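Local coordinates for protein myosin regulatory light chain, striated adductor muscle (PDB 1WDC) that serves as the calcium-binding regulatory light chain of scallop muscle myosin, responsible for the calcium dependence of its Mg-ATPase activity, at residues Asp28-Arg31 / Val35-Glu38. Residues are numbered along the deposited sequence; the frame is centred on the assembly and turned at random.
Sequences DVDR and VSKE. With MG (magnesium ion), chain D.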
ATOM      1  N   ASP B  28     -26.873  14.308  31.888  1.00 31.64           N
ATOM      2  CA  ASP B  28     -28.263  14.647  32.150  1.00 35.98           C
ATOM      3  C   ASP B  28     -28.418  15.353  33.497  1.00 39.67           C
ATOM      4  O   ASP B  28     -29.122  14.890  34.400  1.00 41.50           O
ATOM      5  CB  ASP B  28     -29.132  13.396  32.100  1.00 34.56           C
ATOM      6  CG  ASP B  28     -30.552  13.676  32.481  1.00 34.63           C
ATOM      7  OD1 ASP B  28     -31.016  14.803  32.235  1.00 30.45           O
ATOM      8  OD2 ASP B  28     -31.139  12.829  33.168  1.00 37.47           O
ATOM      9  N   VAL B  29     -27.901  16.573  33.545  1.00 43.96           N
ATOM     10  CA  VAL B  29     -27.588  17.229  34.806  1.00 47.14           C
ATOM     11  C   VAL B  29     -28.795  17.350  35.757  1.00 46.97           C
ATOM     12  O   VAL B  29     -28.684  16.999  36.940  1.00 44.94           O
ATOM     13  CB  VAL B  29     -26.915  18.612  34.535  1.00 47.73           C
ATOM     14  CG1 VAL B  29     -26.834  19.423  35.810  1.00 49.63           C
ATOM     15  CG2 VAL B  29     -25.495  18.404  33.976  1.00 43.83           C
ATOM     16  N   ASP B  30     -29.975  17.560  35.174  1.00 47.60           N
ATOM     17  CA  ASP B  30     -31.199  17.814  35.935  1.00 48.93           C
ATOM     18  C   ASP B  30     -32.056  16.557  36.231  1.00 48.68           C
ATOM     19  O   ASP B  30     -33.190  16.667  36.725  1.00 47.70           O
ATOM     20  CB  ASP B  30     -32.029  18.889  35.206  1.00 46.02           C
ATOM     21  CG  ASP B  30     -32.514  18.431  33.844  1.00 48.07           C
ATOM     22  OD1 ASP B  30     -32.616  17.212  33.647  1.00 51.05           O
ATOM     23  OD2 ASP B  30     -32.876  19.275  32.999  1.00 47.84           O
ATOM     24  N   ARG B  31     -31.415  15.396  36.121  1.00 50.69           N
ATOM     25  CA  ARG B  31     -32.064  14.104  35.869  1.00 51.28           C
ATOM     26  C   ARG B  31     -33.549  14.038  35.567  1.00 47.30           C
ATOM     27  O   ARG B  31     -34.312  13.447  36.313  1.00 48.36           O
ATOM     28  CB  ARG B  31     -31.715  13.091  36.965  1.00 59.41           C
ATOM     29  CG  ARG B  31     -31.669  13.623  38.379  1.00 69.82           C
ATOM     30  CD  ARG B  31     -32.957  13.288  39.150  1.00 78.94           C
ATOM     31  NE  ARG B  31     -33.201  11.854  39.335  1.00 83.15           N
ATOM     32  CZ  ARG B  31     -34.391  11.277  39.171  1.00 87.01           C
ATOM     33  NH1 ARG B  31     -35.388  11.958  38.622  1.00 87.51           N
ATOM     34  NH2 ARG B  31     -34.566   9.994  39.480  1.00 90.29           N
ATOM     35  N   VAL B  35     -31.513  15.060  27.458  1.00 34.37           N
ATOM     36  CA  VAL B  35     -30.385  15.956  27.567  1.00 31.92           C
ATOM     37  C   VAL B  35     -30.817  17.217  26.788  1.00 32.68           C
ATOM     38  O   VAL B  35     -31.383  17.103  25.694  1.00 33.56           O
ATOM     39  CB  VAL B  35     -29.062  15.248  27.010  1.00 29.58           C
ATOM     40  CG1 VAL B  35     -27.932  16.238  26.856  1.00 23.38           C
ATOM     41  CG2 VAL B  35     -28.623  14.148  27.962  1.00 20.11           C
ATOM     42  N   SER B  36     -30.803  18.369  27.472  1.00 33.47           N
ATOM     43  CA  SER B  36     -31.145  19.678  26.853  1.00 33.87           C
ATOM     44  C   SER B  36     -29.899  20.525  26.551  1.00 31.84           C
ATOM     45  O   SER B  36     -28.798  20.195  26.997  1.00 33.12           O
ATOM     46  CB  SER B  36     -32.072  20.450  27.781  1.00 30.12           C
ATOM     47  OG  SER B  36     -31.627  20.337  29.126  1.00 28.86           O
ATOM     48  N   LYS B  37     -30.081  21.672  25.906  1.00 31.49           N
ATOM     49  CA  LYS B  37     -28.939  22.545  25.677  1.00 34.01           C
ATOM     50  C   LYS B  37     -28.400  23.031  27.011  1.00 32.90           C
ATOM     51  O   LYS B  37     -27.201  23.203  27.174  1.00 36.87           O
ATOM     52  CB  LYS B  37     -29.294  23.749  24.785  1.00 36.56           C
ATOM     53  CG  LYS B  37     -28.071  24.609  24.401  1.00 40.78           C
ATOM     54  CD  LYS B  37     -28.310  25.514  23.209  1.00 39.44           C
ATOM     55  CE  LYS B  37     -29.224  26.658  23.563  1.00 45.32           C
ATOM     56  NZ  LYS B  37     -29.618  27.477  22.356  1.00 50.23           N
ATOM     57  N   GLU B  38     -29.277  23.084  28.001  1.00 33.20           N
ATOM     58  CA  GLU B  38     -28.951  23.620  29.301  1.00 29.89           C
ATOM     59  C   GLU B  38     -28.078  22.643  30.065  1.00 27.21           C
ATOM     60  O   GLU B  38     -27.255  23.057  30.851  1.00 29.58           O
ATOM     61  CB  GLU B  38     -30.248  23.886  30.088  1.00 32.63           C
ATOM     62  CG  GLU B  38     -31.084  25.062  29.590  1.00 35.74           C
ATOM     63  CD  GLU B  38     -31.771  24.813  28.246  1.00 40.65           C
ATOM     64  OE1 GLU B  38     -32.412  23.743  28.097  1.00 41.39           O
ATOM     65  OE2 GLU B  38     -31.721  25.720  27.364  1.00 40.28           O
TER
HETATM   66 MG    MG D 502     -32.168  16.748  31.356  1.00 25.62          MG
HETATM   67  O   HOH W   1     -33.118  18.630  30.177  1.00 32.94           O
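A metal-bound water is gripped three ways between Asp-30 and Ser-36. It binds the magnesium ion at 2.4 Å. It donates a hydrogen bond to Asp-30 OD2 over 2.9 Å. Its third partner is Ser-36 OG, which lies 2.5 Å from the water oxygen, a short distance. The water therefore bridges two side chains that do not bond directly, since Asp-30 OD2 and Ser-36 OG are 4.2 Å apart.

Asp-30 divides its carboxylate between two tasks. Asp-30 OD1 binds the magnesium ion at 2.4 Å, while OD2 accepts the bond from the water. With chi1 at 64°, CG is tucked between N and C of its own backbone, and the carboxylate faces the ion. Asp-28 OD1 also binds the magnesium ion, at 2.4 Å. Asp-28 OD2 accepts a hydrogen bond from Gly-33 N, which helps fix the rotation of the group. Asp-32, the carbonyl oxygen of Phe-34 and Asp-39 complete the metal shell. The ion probably offsets the repulsion among these carboxylates.

Beside the site, Val-35 CG2 packs 4.2 Å from Asp-28 CA, in an apolar contact. Val-35 also touches Phe-24 and Ile-27 of helix 14-27 and Ile-40 of helix 37-47, and its backbone is hydrogen-bonded to Leu-67. Ser-36 is the N-cap residue of helix 37-47.

Asp-28 follows helix 14-27 and opens a type I beta turn that ends at Arg-31. The two segments thus form opposite ends of a loop wrapped round one ion between two helices, the helix-loop-helix arrangement of an EF-hand, here occupied by magnesium.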